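Local coordinates for protein endonuclease V (Homo sapiens, PDB 6OZE) that probably cleaves inosine-containing RNA in a metal-dependent reaction, as an endoribonuclease with an RNase H-like fold, at residues P32-L37 with A212-S217; G42-F47 with Q230-S235; V69-S74 with Q101-K106; L123-F128 with L150-L155; L189-R194 with R221-E226. The protein carries 4 engineered substitutions. One frame throughout, in Å; residues are numbered along the deposited sequence.

Interaction 1: P32-L37 with A212-S217. Engineered in segment 212-217: Ser217 (natural residue Cys). With NA (sodium ion), chain G.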
# COMPACT_ATOMS: atom_id res chain seq x y z
N PRO A 32 -13.04 -8.47 15.64
CA PRO A 32 -12.08 -7.59 16.33
C PRO A 32 -10.64 -8.07 16.28
O PRO A 32 -9.73 -7.25 16.12
CB PRO A 32 -12.63 -7.53 17.76
CG PRO A 32 -14.11 -7.77 17.59
CD PRO A 32 -14.23 -8.75 16.46
N ALA A 33 -10.41 -9.38 16.36
CA ALA A 33 -9.05 -9.91 16.28
C ALA A 33 -8.72 -10.50 14.92
O ALA A 33 -7.68 -11.14 14.77
CB ALA A 33 -8.84 -10.96 17.38
N PHE A 34 -9.56 -10.24 13.92
CA PHE A 34 -9.35 -10.75 12.57
C PHE A 34 -9.29 -12.27 12.55
O PHE A 34 -8.48 -12.86 11.83
CB PHE A 34 -8.13 -10.12 11.88
CG PHE A 34 -8.21 -8.63 11.77
CD1 PHE A 34 -9.15 -8.04 10.94
CD2 PHE A 34 -7.36 -7.82 12.51
CE1 PHE A 34 -9.23 -6.67 10.83
CE2 PHE A 34 -7.44 -6.43 12.41
CZ PHE A 34 -8.38 -5.86 11.56
N SER A 35 -10.15 -12.90 13.35
CA SER A 35 -10.29 -14.34 13.30
C SER A 35 -10.60 -14.78 11.88
O SER A 35 -11.49 -14.23 11.23
CB SER A 35 -11.41 -14.78 14.24
OG SER A 35 -11.61 -16.18 14.15
N GLY A 36 -9.84 -15.75 11.40
CA GLY A 36 -9.96 -16.22 10.05
C GLY A 36 -8.92 -15.66 9.11
O GLY A 36 -8.75 -16.19 8.00
N LEU A 37 -8.21 -14.60 9.51
CA LEU A 37 -7.11 -14.08 8.71
C LEU A 37 -5.86 -14.90 9.01
O LEU A 37 -5.42 -14.98 10.16
CB LEU A 37 -6.87 -12.61 9.04
CG LEU A 37 -5.69 -11.97 8.30
CD1 LEU A 37 -5.89 -12.02 6.77
CD2 LEU A 37 -5.51 -10.54 8.79
N ALA A 212 -9.07 -1.39 7.86
CA ALA A 212 -7.72 -1.25 7.33
C ALA A 212 -6.77 -0.66 8.36
O ALA A 212 -5.63 -1.11 8.48
CB ALA A 212 -7.75 -0.36 6.08
N VAL A 213 -7.23 0.34 9.11
CA VAL A 213 -6.38 0.96 10.11
C VAL A 213 -6.08 -0.02 11.23
O VAL A 213 -4.94 -0.11 11.71
CB VAL A 213 -7.01 2.27 10.61
CG1 VAL A 213 -6.26 2.82 11.83
CG2 VAL A 213 -7.03 3.27 9.49
N ARG A 214 -7.09 -0.77 11.67
CA ARG A 214 -6.88 -1.76 12.72
C ARG A 214 -5.93 -2.86 12.25
O ARG A 214 -5.08 -3.31 13.03
CB ARG A 214 -8.21 -2.33 13.17
CG ARG A 214 -9.11 -1.29 13.82
CD ARG A 214 -10.15 -1.93 14.71
NE ARG A 214 -10.80 -3.08 14.08
CZ ARG A 214 -10.52 -4.34 14.36
NH1 ARG A 214 -11.16 -5.32 13.73
NH2 ARG A 214 -9.60 -4.64 15.28
N LEU A 215 -6.08 -3.32 11.01
CA LEU A 215 -5.18 -4.35 10.50
C LEU A 215 -3.75 -3.84 10.45
O LEU A 215 -2.80 -4.55 10.80
CB LEU A 215 -5.61 -4.78 9.09
CG LEU A 215 -4.68 -5.79 8.41
CD1 LEU A 215 -4.61 -7.07 9.23
CD2 LEU A 215 -5.17 -6.07 6.99
N THR A 216 -3.57 -2.60 9.98
CA THR A 216 -2.21 -2.05 9.92
C THR A 216 -1.59 -1.99 11.31
O THR A 216 -0.41 -2.34 11.49
CB THR A 216 -2.27 -0.66 9.28
OG1 THR A 216 -2.84 -0.77 7.97
CG2 THR A 216 -0.86 -0.10 9.12
N SER A 217 -2.36 -1.56 12.31
CA SER A 217 -1.86 -1.58 13.68
C SER A 217 -1.48 -2.99 14.11
O SER A 217 -0.42 -3.20 14.71
CB SER A 217 -2.88 -0.97 14.64
OG SER A 217 -2.28 -0.68 15.89
NA NA G . -5.02 -16.21 12.02
O HOH W 1 -6.27 -14.31 13.10
O HOH W 2 -7.66 -16.92 12.60
O HOH W 3 -4.05 -17.91 13.70
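Phe34 and Arg214 each hold CG anti to their own carbonyl carbon (chi1 -59° and -64°), and a bend at chi3 (-45°) turns NE of Arg214 off the line of its chain. In the conformer described, one of two modelled, the guanidinium of Arg214 lies flat on the Phe34 ring. The planes agree within a few degrees, the centres are 4.5 Å apart, and Phe34 CZ sits over the rim of one guanidinium face. The edge is used as well: Arg214 NH2 donates to Pro32 O at 2.7 Å, in the carbonyl plane on a lone pair, while NH1 adds a weak bond to the same oxygen and another bond to Asp31 O. Beyond the stack, Phe34 CZ reaches the helix backbone, 3.5 Å from Leu215 N. Leu37 CD2 meets Leu215 CD1 at 3.6 Å, the two chains crossing at about a right angle. A type II turn from Phe34 to Leu37 shapes the loop, and Leu37 O binds a sodium ion at 2.3 Å, with Gln38, Phe64 and waters as further ligands. An alanine in place of Phe34 would probably leave the guanidinium without its flat partner and open a gap beside Leu215. Loop 32-37 is thus fastened to helix 209-218 by a cation engaged on both face and edge, backed by apolar contact.

Interaction 2: G42-F47 with Q230-S235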
# COMPACT_ATOMS: atom_id res chain seq x y z
N GLY A 42 2.61 -8.26 1.55
CA GLY A 42 3.19 -6.93 1.44
C GLY A 42 3.88 -6.81 0.10
O GLY A 42 4.44 -7.79 -0.41
N VAL A 43 3.82 -5.62 -0.47
CA VAL A 43 4.42 -5.37 -1.78
C VAL A 43 5.27 -4.11 -1.73
O VAL A 43 4.97 -3.17 -0.98
CB VAL A 43 3.43 -5.29 -2.97
CG1 VAL A 43 2.81 -6.65 -3.27
CG2 VAL A 43 2.35 -4.22 -2.70
N ASP A 44 6.32 -4.09 -2.56
CA ASP A 44 7.22 -2.95 -2.63
C ASP A 44 7.75 -2.85 -4.04
O ASP A 44 8.01 -3.87 -4.68
CB ASP A 44 8.45 -3.13 -1.74
CG ASP A 44 9.48 -2.03 -1.95
OD1 ASP A 44 9.23 -0.87 -1.55
OD2 ASP A 44 10.53 -2.30 -2.56
N VAL A 45 7.93 -1.62 -4.51
CA VAL A 45 8.80 -1.31 -5.64
C VAL A 45 9.80 -0.28 -5.17
O VAL A 45 9.42 0.75 -4.59
CB VAL A 45 8.02 -0.79 -6.86
CG1 VAL A 45 8.99 -0.45 -8.00
CG2 VAL A 45 7.03 -1.83 -7.31
N SER A 46 11.09 -0.53 -5.43
CA SER A 46 12.16 0.36 -5.02
C SER A 46 13.08 0.60 -6.19
O SER A 46 13.57 -0.36 -6.79
CB SER A 46 12.98 -0.26 -3.89
OG SER A 46 12.19 -0.32 -2.70
N PHE A 47 13.36 1.87 -6.48
CA PHE A 47 14.27 2.20 -7.56
C PHE A 47 15.72 2.00 -7.14
O PHE A 47 16.09 2.19 -5.98
CB PHE A 47 14.08 3.64 -8.01
CG PHE A 47 12.77 3.89 -8.65
CD1 PHE A 47 11.66 4.22 -7.89
CD2 PHE A 47 12.63 3.76 -10.02
CE1 PHE A 47 10.44 4.44 -8.48
CE2 PHE A 47 11.42 3.98 -10.61
CZ PHE A 47 10.32 4.32 -9.84
N GLN A 230 9.10 -6.03 5.41
CA GLN A 230 9.81 -7.17 4.84
C GLN A 230 9.92 -7.06 3.32
O GLN A 230 10.93 -7.46 2.75
CB GLN A 230 9.15 -8.49 5.26
CG GLN A 230 9.29 -8.78 6.77
CD GLN A 230 10.71 -9.02 7.20
OE1 GLN A 230 11.54 -9.49 6.41
NE2 GLN A 230 11.02 -8.70 8.45
N ALA A 231 8.90 -6.50 2.66
CA ALA A 231 9.01 -6.34 1.21
C ALA A 231 10.07 -5.30 0.87
O ALA A 231 10.83 -5.47 -0.10
CB ALA A 231 7.65 -5.99 0.60
N ASP A 232 10.17 -4.24 1.68
CA ASP A 232 11.21 -3.23 1.46
C ASP A 232 12.59 -3.84 1.64
O ASP A 232 13.49 -3.59 0.82
CB ASP A 232 11.01 -2.06 2.42
CG ASP A 232 12.01 -0.95 2.18
OD1 ASP A 232 11.89 -0.25 1.15
OD2 ASP A 232 12.93 -0.78 3.01
N ILE A 233 12.79 -4.62 2.70
CA ILE A 233 14.07 -5.29 2.94
C ILE A 233 14.40 -6.23 1.79
O ILE A 233 15.53 -6.25 1.30
CB ILE A 233 14.04 -6.02 4.29
CG1 ILE A 233 13.99 -5.00 5.44
CG2 ILE A 233 15.27 -6.93 4.44
CD1 ILE A 233 13.64 -5.61 6.79
N CYS A 234 13.42 -7.03 1.35
CA CYS A 234 13.68 -7.94 0.23
C CYS A 234 14.15 -7.18 -1.02
O CYS A 234 15.08 -7.63 -1.71
CB CYS A 234 12.41 -8.73 -0.10
SG CYS A 234 12.13 -10.11 1.01
N SER A 235 13.52 -6.05 -1.33
CA SER A 235 13.92 -5.31 -2.53
C SER A 235 15.34 -4.76 -2.38
O SER A 235 16.14 -4.82 -3.32
CB SER A 235 12.96 -4.16 -2.82
OG SER A 235 11.73 -4.64 -3.27
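Gly42 begins the approach to Ala231: its O lies 3.8 Å from Ala231 CB, and a side chain at this glycine would have pointed toward the helix. Val43 turns its own side chain the other way, onto Leu96 of helix 89-106, although its carbonyl carbon still packs on the Ala231 methyl. At Asp44 the chain faces helix 226-242 again, with CB 3.8 Å from Ala231 CB. CG stands anti to the backbone N (chi1 173°), and the carboxylate reaches Ser235, whose OG donates to Asp44 OD2 at 2.7 Å through the anti lone pair. Gly42, Ala231 and Ser235 are small enough for a close pairing: the axes of segments 42-47 and 230-235 pass 7.0 Å apart at a crossing angle of -39°. Strand 39-47 is the first of the RNase H-like sheet; in this fold the first strand commonly carries a carboxylate of the metal-dependent active site, though neither sodium ion lies at Asp44 here. The hydroxyl of Ser235 is shared with strand 54-63, its OG also hydrogen-bonding Ser58 OG. Asp44 OD1 comes within 3.8 Å of OD1 in the given conformer of Asp232, which forms a salt bridge with Arg236. Two residues on, Ser46 OG donates to Asp44 OD2 at 2.6 Å, taking the syn lone pair, so two hydroxyls grip one oxygen. The same Ser46 OG packs 3.9 Å from Ser235 CB.

Interaction 3: V69-S74 with Q101-K106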
# COMPACT_ATOMS: atom_id res chain seq x y z
N VAL A 69 7.55 -14.62 7.82
CA VAL A 69 7.55 -14.71 6.37
C VAL A 69 7.38 -16.16 5.94
O VAL A 69 8.15 -17.04 6.35
CB VAL A 69 8.84 -14.09 5.78
CG1 VAL A 69 8.88 -14.28 4.26
CG2 VAL A 69 8.92 -12.60 6.10
N VAL A 70 6.37 -16.41 5.10
CA VAL A 70 6.16 -17.73 4.51
C VAL A 70 6.41 -17.77 3.01
O VAL A 70 6.53 -18.87 2.45
CB VAL A 70 4.77 -18.30 4.86
CG1 VAL A 70 4.63 -18.49 6.36
CG2 VAL A 70 3.67 -17.37 4.37
N TYR A 71 6.52 -16.62 2.36
CA TYR A 71 6.82 -16.57 0.93
C TYR A 71 7.49 -15.24 0.64
O TYR A 71 7.10 -14.21 1.18
CB TYR A 71 5.53 -16.65 0.09
CG TYR A 71 5.76 -16.56 -1.40
CD1 TYR A 71 6.07 -17.68 -2.13
CD2 TYR A 71 5.66 -15.34 -2.07
CE1 TYR A 71 6.28 -17.62 -3.50
CE2 TYR A 71 5.88 -15.27 -3.46
CZ TYR A 71 6.19 -16.41 -4.14
OH TYR A 71 6.40 -16.37 -5.52
N GLU A 72 8.49 -15.26 -0.24
CA GLU A 72 9.09 -14.02 -0.69
C GLU A 72 9.59 -14.18 -2.11
O GLU A 72 10.15 -15.22 -2.47
CB GLU A 72 10.24 -13.57 0.23
CG GLU A 72 11.35 -14.58 0.38
CD GLU A 72 12.39 -14.14 1.40
OE1 GLU A 72 12.00 -13.56 2.44
OE2 GLU A 72 13.59 -14.38 1.17
N GLU A 73 9.36 -13.14 -2.92
CA GLU A 73 9.89 -13.14 -4.28
C GLU A 73 10.24 -11.71 -4.66
O GLU A 73 9.44 -10.79 -4.43
CB GLU A 73 8.88 -13.73 -5.27
CG GLU A 73 9.40 -13.79 -6.73
CD GLU A 73 10.56 -14.75 -6.94
OE1 GLU A 73 10.74 -15.68 -6.12
OE2 GLU A 73 11.28 -14.59 -7.95
N SER A 74 11.43 -11.52 -5.23
CA SER A 74 11.88 -10.20 -5.67
C SER A 74 12.39 -10.34 -7.09
O SER A 74 12.99 -11.36 -7.44
CB SER A 74 13.05 -9.71 -4.82
OG SER A 74 12.64 -9.49 -3.48
N GLN A 101 0.32 -13.07 -9.61
CA GLN A 101 -0.14 -14.17 -10.45
C GLN A 101 0.82 -15.35 -10.41
O GLN A 101 0.38 -16.51 -10.37
CB GLN A 101 -0.38 -13.70 -11.89
CG GLN A 101 -1.07 -14.75 -12.75
CD GLN A 101 -2.45 -15.12 -12.22
OE1 GLN A 101 -3.13 -14.31 -11.59
NE2 GLN A 101 -2.87 -16.36 -12.47
N GLN A 102 2.13 -15.10 -10.42
CA GLN A 102 3.09 -16.18 -10.26
C GLN A 102 2.81 -16.97 -8.98
O GLN A 102 2.80 -18.21 -8.99
CB GLN A 102 4.52 -15.64 -10.23
CG GLN A 102 5.54 -16.69 -9.82
CD GLN A 102 6.90 -16.12 -9.46
OE1 GLN A 102 7.05 -14.92 -9.25
NE2 GLN A 102 7.90 -16.99 -9.38
N LEU A 103 2.57 -16.27 -7.88
CA LEU A 103 2.24 -16.95 -6.63
C LEU A 103 0.94 -17.75 -6.78
O LEU A 103 0.87 -18.91 -6.37
CB LEU A 103 2.12 -15.92 -5.51
CG LEU A 103 1.76 -16.51 -4.14
CD1 LEU A 103 2.76 -17.59 -3.75
CD2 LEU A 103 1.68 -15.40 -3.09
N ARG A 104 -0.09 -17.14 -7.37
CA ARG A 104 -1.40 -17.78 -7.49
C ARG A 104 -1.31 -19.11 -8.24
O ARG A 104 -2.06 -20.04 -7.93
CB ARG A 104 -2.39 -16.84 -8.17
CG ARG A 104 -3.86 -17.12 -7.84
CD ARG A 104 -4.83 -16.37 -8.76
NE ARG A 104 -4.68 -14.91 -8.71
CZ ARG A 104 -5.40 -14.10 -7.93
NH1 ARG A 104 -6.32 -14.60 -7.12
NH2 ARG A 104 -5.19 -12.79 -7.96
N GLU A 105 -0.40 -19.21 -9.20
CA GLU A 105 -0.23 -20.44 -9.97
C GLU A 105 0.79 -21.38 -9.36
O GLU A 105 0.64 -22.60 -9.44
CB GLU A 105 0.16 -20.09 -11.41
CG GLU A 105 -0.90 -19.29 -12.15
CD GLU A 105 -0.43 -18.78 -13.49
OE1 GLU A 105 0.75 -19.02 -13.85
OE2 GLU A 105 -1.23 -18.13 -14.20
N LYS A 106 1.84 -20.83 -8.74
CA LYS A 106 2.91 -21.65 -8.18
C LYS A 106 2.52 -22.25 -6.84
O LYS A 106 2.72 -23.45 -6.59
CB LYS A 106 4.19 -20.82 -8.06
CG LYS A 106 5.33 -21.49 -7.31
CD LYS A 106 6.58 -20.62 -7.31
CE LYS A 106 6.30 -19.23 -6.77
NZ LYS A 106 7.54 -18.39 -6.59
O HOH W 4 5.90 -14.25 -7.08
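Tyr71 is met by Leu103 over a ring face and by Lys106 at the ring edge. The Tyr71 and Leu103 chains slide past each other in opposite directions, which sets Leu103 CD1 above the ring centre, 3.5 Å from the centroid and 12° off the normal: a CH-pi contact. Lys106 bends at chi3 (55°), and its NZ, close to the ring plane, donates to Tyr71 OH at 2.6 Å. That hydroxyl in turn donates to a water 2.7 Å from Tyr71 OH, and the water passes a bond on to Gln102 OE1. Glu73 and Gln102 cross at about a right angle, Glu73 CG lying 3.6 Å from Gln102 OE1; the Glu73 carboxylate is paired with Arg75. A phenylalanine at Tyr71 would probably leave the Lys106 ammonium and the water without their shared mate. Edge strand 69-78, with a classic beta bulge at Val70 and Tyr71 opposite Val61, thereby packs against the C-terminal end of helix 89-106, while Leu103 also touches Val61 of strand 54-63.

Interaction 4: L123-F128 with L150-L155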
# COMPACT_ATOMS: atom_id res chain seq x y z
N LEU A 123 -6.66 7.86 -1.08
CA LEU A 123 -6.01 9.13 -0.75
C LEU A 123 -4.99 9.38 -1.86
O LEU A 123 -3.84 8.97 -1.77
CB LEU A 123 -5.34 9.05 0.61
CG LEU A 123 -4.94 10.32 1.38
CD1 LEU A 123 -4.38 9.96 2.76
CD2 LEU A 123 -3.95 11.19 0.63
N HIS A 124 -5.43 10.08 -2.90
CA HIS A 124 -4.65 10.16 -4.13
C HIS A 124 -5.23 11.26 -4.99
O HIS A 124 -6.39 11.65 -4.84
CB HIS A 124 -4.69 8.81 -4.85
CG HIS A 124 -3.93 8.77 -6.14
ND1 HIS A 124 -4.55 8.93 -7.36
CD2 HIS A 124 -2.62 8.57 -6.40
CE1 HIS A 124 -3.64 8.83 -8.32
NE2 HIS A 124 -2.47 8.62 -7.76
N HIS A 125 -4.40 11.76 -5.92
CA HIS A 125 -4.79 12.86 -6.80
C HIS A 125 -6.15 12.63 -7.43
O HIS A 125 -6.95 13.57 -7.58
CB HIS A 125 -3.76 13.02 -7.92
CG HIS A 125 -2.34 13.16 -7.44
ND1 HIS A 125 -1.68 12.15 -6.77
CD2 HIS A 125 -1.45 14.17 -7.57
CE1 HIS A 125 -0.45 12.54 -6.49
NE2 HIS A 125 -0.29 13.76 -6.97
N ARG A 126 -6.44 11.39 -7.83
CA ARG A 126 -7.66 11.05 -8.54
C ARG A 126 -8.51 10.04 -7.78
O ARG A 126 -9.38 9.40 -8.38
CB ARG A 126 -7.32 10.54 -9.94
CG ARG A 126 -8.40 10.74 -10.99
CD ARG A 126 -7.83 10.66 -12.40
NE ARG A 126 -7.24 11.93 -12.82
CZ ARG A 126 -5.96 12.25 -12.67
NH1 ARG A 126 -5.10 11.39 -12.13
NH2 ARG A 126 -5.53 13.44 -13.08
N GLY A 127 -8.29 9.89 -6.47
CA GLY A 127 -8.97 8.86 -5.73
C GLY A 127 -8.64 7.45 -6.17
O GLY A 127 -9.42 6.53 -5.92
N PHE A 128 -7.48 7.25 -6.81
CA PHE A 128 -7.16 5.94 -7.37
C PHE A 128 -5.64 5.71 -7.43
O PHE A 128 -5.01 5.68 -8.50
CB PHE A 128 -7.81 5.75 -8.74
CG PHE A 128 -7.91 4.31 -9.16
CD1 PHE A 128 -8.72 3.43 -8.44
CD2 PHE A 128 -7.19 3.83 -10.24
CE1 PHE A 128 -8.81 2.10 -8.80
CE2 PHE A 128 -7.28 2.50 -10.60
CZ PHE A 128 -8.10 1.64 -9.89
N LEU A 150 0.08 12.70 1.24
CA LEU A 150 -0.16 13.24 -0.09
C LEU A 150 -1.16 14.39 0.03
O LEU A 150 -2.28 14.19 0.50
CB LEU A 150 -0.74 12.14 -0.98
CG LEU A 150 -0.00 11.70 -2.24
CD1 LEU A 150 -0.91 10.83 -3.11
CD2 LEU A 150 0.52 12.89 -3.03
N GLN A 151 -0.76 15.58 -0.40
CA GLN A 151 -1.58 16.78 -0.16
C GLN A 151 -2.57 16.97 -1.31
O GLN A 151 -2.39 17.80 -2.20
CB GLN A 151 -0.69 18.00 0.07
CG GLN A 151 0.09 17.92 1.38
CD GLN A 151 0.90 19.17 1.66
OE1 GLN A 151 1.22 19.48 2.81
NE2 GLN A 151 1.25 19.90 0.60
N VAL A 152 -3.66 16.20 -1.26
CA VAL A 152 -4.69 16.21 -2.29
C VAL A 152 -6.05 16.47 -1.64
O VAL A 152 -6.25 16.24 -0.45
CB VAL A 152 -4.73 14.90 -3.10
CG1 VAL A 152 -3.42 14.71 -3.87
CG2 VAL A 152 -5.00 13.72 -2.19
N ASP A 153 -6.99 16.95 -2.47
CA ASP A 153 -8.35 17.27 -2.02
C ASP A 153 -8.34 18.18 -0.79
O ASP A 153 -9.07 17.97 0.18
CB ASP A 153 -9.21 16.02 -1.80
CG ASP A 153 -10.69 16.34 -1.60
OD1 ASP A 153 -11.10 17.48 -1.90
OD2 ASP A 153 -11.44 15.45 -1.15
N GLY A 154 -7.48 19.19 -0.83
CA GLY A 154 -7.40 20.14 0.26
C GLY A 154 -6.68 19.66 1.51
O GLY A 154 -6.64 20.40 2.50
N LEU A 155 -6.14 18.44 1.51
CA LEU A 155 -5.33 17.99 2.63
C LEU A 155 -3.98 18.69 2.61
O LEU A 155 -3.38 18.90 1.56
CB LEU A 155 -5.10 16.48 2.55
CG LEU A 155 -6.21 15.56 3.04
CD1 LEU A 155 -5.84 14.12 2.75
CD2 LEU A 155 -6.43 15.76 4.53
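Leu150 meets the loop 123-128 from CB outward. Its CB lies 3.7 Å from Leu123 CD2, where the two leucine chains run past each other in opposite directions. Chi1 of -119° sets CG off the staggered positions, and the two methyls beyond it both come to His125 CE1. Leu150 CD1 rests 3.7 Å from Leu123 O and 3.8 Å from His125 CE1, and Leu150 CD2 reaches the same His125 CE1 at 3.6 Å. The imidazole is met again by Val152, whose CG1 stands over one face, 4.2 Å from the centroid and 13° off the normal, a CH-pi contact; Val152 CG2 packs 3.6 Å from His124 O. Each loop is folded by a tight turn, type I from His124 to Gly127 and type I' from Val152 to Leu155. The loops follow the neighbouring parallel strands 115-118 and 142-146, and Leu123 and Leu155, in mutual contact, both rest on Leu177 and Leu185 of strands 174-178 and 184-189, while His124 touches Gln13 of helix 3-17.

Interaction 5: L189-R194 with R221-E226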
# COMPACT_ATOMS: atom_id res chain seq x y z
N LEU A 189 -2.13 7.18 11.45
CA LEU A 189 -2.07 6.15 12.47
C LEU A 189 -0.71 6.17 13.13
O LEU A 189 0.32 6.10 12.45
CB LEU A 189 -2.26 4.77 11.82
CG LEU A 189 -1.90 3.57 12.69
CD1 LEU A 189 -2.85 3.45 13.87
CD2 LEU A 189 -1.88 2.29 11.84
N ARG A 190 -0.69 6.28 14.45
CA ARG A 190 0.55 6.03 15.18
C ARG A 190 0.73 4.52 15.27
O ARG A 190 -0.08 3.82 15.87
CB ARG A 190 0.52 6.68 16.56
CG ARG A 190 1.81 6.42 17.32
CD ARG A 190 1.97 7.41 18.46
NE ARG A 190 3.22 7.24 19.19
CZ ARG A 190 3.76 8.18 19.96
NH1 ARG A 190 3.16 9.36 20.09
NH2 ARG A 190 4.90 7.95 20.60
N SER A 191 1.77 4.01 14.63
CA SER A 191 1.95 2.57 14.55
C SER A 191 2.90 2.01 15.61
O SER A 191 3.07 0.80 15.67
CB SER A 191 2.45 2.20 13.16
OG SER A 191 3.64 2.92 12.88
N HIS A 192 3.50 2.86 16.44
CA HIS A 192 4.49 2.38 17.39
C HIS A 192 4.56 3.35 18.55
O HIS A 192 4.45 4.56 18.36
CB HIS A 192 5.87 2.25 16.71
CG HIS A 192 6.88 1.49 17.52
ND1 HIS A 192 7.68 2.08 18.47
CD2 HIS A 192 7.22 0.18 17.51
CE1 HIS A 192 8.47 1.17 19.01
NE2 HIS A 192 8.21 0.01 18.44
N ASP A 193 4.75 2.81 19.76
CA ASP A 193 4.77 3.65 20.96
C ASP A 193 5.91 4.65 20.94
O ASP A 193 5.81 5.72 21.55
CB ASP A 193 4.88 2.79 22.21
CG ASP A 193 3.56 2.16 22.63
OD1 ASP A 193 2.51 2.50 22.05
OD2 ASP A 193 3.57 1.33 23.57
N ARG A 194 7.02 4.32 20.28
CA ARG A 194 8.24 5.10 20.38
C ARG A 194 8.52 5.96 19.16
O ARG A 194 9.63 6.47 19.01
CB ARG A 194 9.44 4.20 20.69
CG ARG A 194 9.53 3.76 22.15
CD ARG A 194 10.74 2.88 22.40
NE ARG A 194 10.56 1.54 21.84
CZ ARG A 194 10.01 0.52 22.49
NH1 ARG A 194 9.58 0.69 23.74
NH2 ARG A 194 9.89 -0.66 21.91
N ARG A 221 5.02 -4.38 14.22
CA ARG A 221 5.96 -4.73 15.28
C ARG A 221 6.93 -3.58 15.51
O ARG A 221 7.29 -3.28 16.66
CB ARG A 221 6.71 -5.99 14.85
CG ARG A 221 7.81 -6.46 15.79
CD ARG A 221 8.39 -7.78 15.29
NE ARG A 221 7.42 -8.88 15.42
CZ ARG A 221 7.45 -9.99 14.70
NH1 ARG A 221 8.39 -10.17 13.78
NH2 ARG A 221 6.53 -10.93 14.89
N PHE A 222 7.36 -2.93 14.44
CA PHE A 222 8.09 -1.68 14.42
C PHE A 222 7.18 -0.61 13.82
O PHE A 222 5.97 -0.83 13.65
CB PHE A 222 9.41 -1.89 13.65
CG PHE A 222 10.23 -3.03 14.18
CD1 PHE A 222 11.02 -2.87 15.31
CD2 PHE A 222 10.22 -4.27 13.56
CE1 PHE A 222 11.79 -3.92 15.81
CE2 PHE A 222 10.97 -5.33 14.05
CZ PHE A 222 11.76 -5.15 15.18
N ARG A 223 7.74 0.55 13.47
CA ARG A 223 6.89 1.61 12.93
C ARG A 223 6.31 1.22 11.57
O ARG A 223 5.13 1.45 11.30
CB ARG A 223 7.65 2.94 12.86
CG ARG A 223 6.78 4.10 12.36
CD ARG A 223 7.61 5.31 11.94
NE ARG A 223 6.82 6.21 11.08
CZ ARG A 223 7.09 6.46 9.81
NH1 ARG A 223 8.15 5.91 9.22
NH2 ARG A 223 6.31 7.29 9.12
N ILE A 224 7.12 0.63 10.71
CA ILE A 224 6.61 0.19 9.40
C ILE A 224 5.97 -1.19 9.56
O ILE A 224 6.64 -2.11 10.06
CB ILE A 224 7.76 0.14 8.40
CG1 ILE A 224 8.47 1.49 8.36
CG2 ILE A 224 7.24 -0.28 7.02
CD1 ILE A 224 7.56 2.64 7.98
N PRO A 225 4.72 -1.37 9.15
CA PRO A 225 4.06 -2.68 9.30
C PRO A 225 4.88 -3.79 8.68
O PRO A 225 5.49 -3.62 7.63
CB PRO A 225 2.72 -2.50 8.57
CG PRO A 225 2.50 -1.01 8.54
CD PRO A 225 3.85 -0.38 8.50
N GLU A 226 4.90 -4.94 9.36
CA GLU A 226 5.79 -6.04 8.99
C GLU A 226 5.71 -6.45 7.53
O GLU A 226 6.78 -6.62 6.91
CB GLU A 226 5.59 -7.22 9.94
CG GLU A 226 6.47 -7.17 11.19
CD GLU A 226 7.94 -6.99 10.84
OE1 GLU A 226 8.39 -5.82 10.75
OE2 GLU A 226 8.66 -8.00 10.64
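His192, Ser191 and Arg223 bury the most surface where loop 189-194 meets loop 221-226. Ser191 makes the polar link: chi1 of 56° puts OG between the backbone N and the carbonyl carbon, and from there OG donates to Arg223 O at 2.6 Å. The bond lies in the carbonyl plane on a lone pair, with a C=O...donor angle of 121°. The same Ser191 OG stands 3.4 Å from Arg223 CG, so the arginine's aliphatic part packs beside the bond. His192 has CG anti to the backbone N and presents its ring edge to the other loop. CD2 of His192 lies 3.6 Å from Arg221 O, close to the ring plane, and 3.7 Å from Phe222 CA, while His192 CB packs 4.0 Å from Arg223 CA. Across the ring, ND1 of His192 accepts a hydrogen bond of 3.0 Å from Arg194 N, which would help to fix the ring's rotation. Arg223 runs extended from CG to NE, and its guanidinium bonds Arg197 O. The contact joins the connection between strands 184-189 and 199-205 to the link between helices 209-218 and 226-242, just ahead of Pro225, the N-cap of the second helix. An acceptor role for His192 ND1 is consistent with a neutral ring protonated at NE2. Between these two segments the one hydrogen bond is that of Ser191, and the histidine meets the other loop by packing alone.

How the interactions relate
All five contacts lie in the one Endonuclease V region, built on a mixed eight-stranded sheet that interactions 2 and 3 both reach. Interactions 1 and 2 bring N-terminal segments to the late helices 209-218 and 226-242, which follow each other, and their segments alternate along the chain. Interaction 3 is nested inside interaction 2 and touches it, Cys234 packing on Ser74, with centres 14 Å apart. Interaction 5 meets interaction 1 through Thr216, which packs on Pro225 and Leu189, and adjoins interaction 2 in sequence. Interaction 4 stands apart, about 31 Å between centres from interaction 3 and on the opposite side of the chain's centre. Early and late parts of the chain are thereby tied into one compact domain.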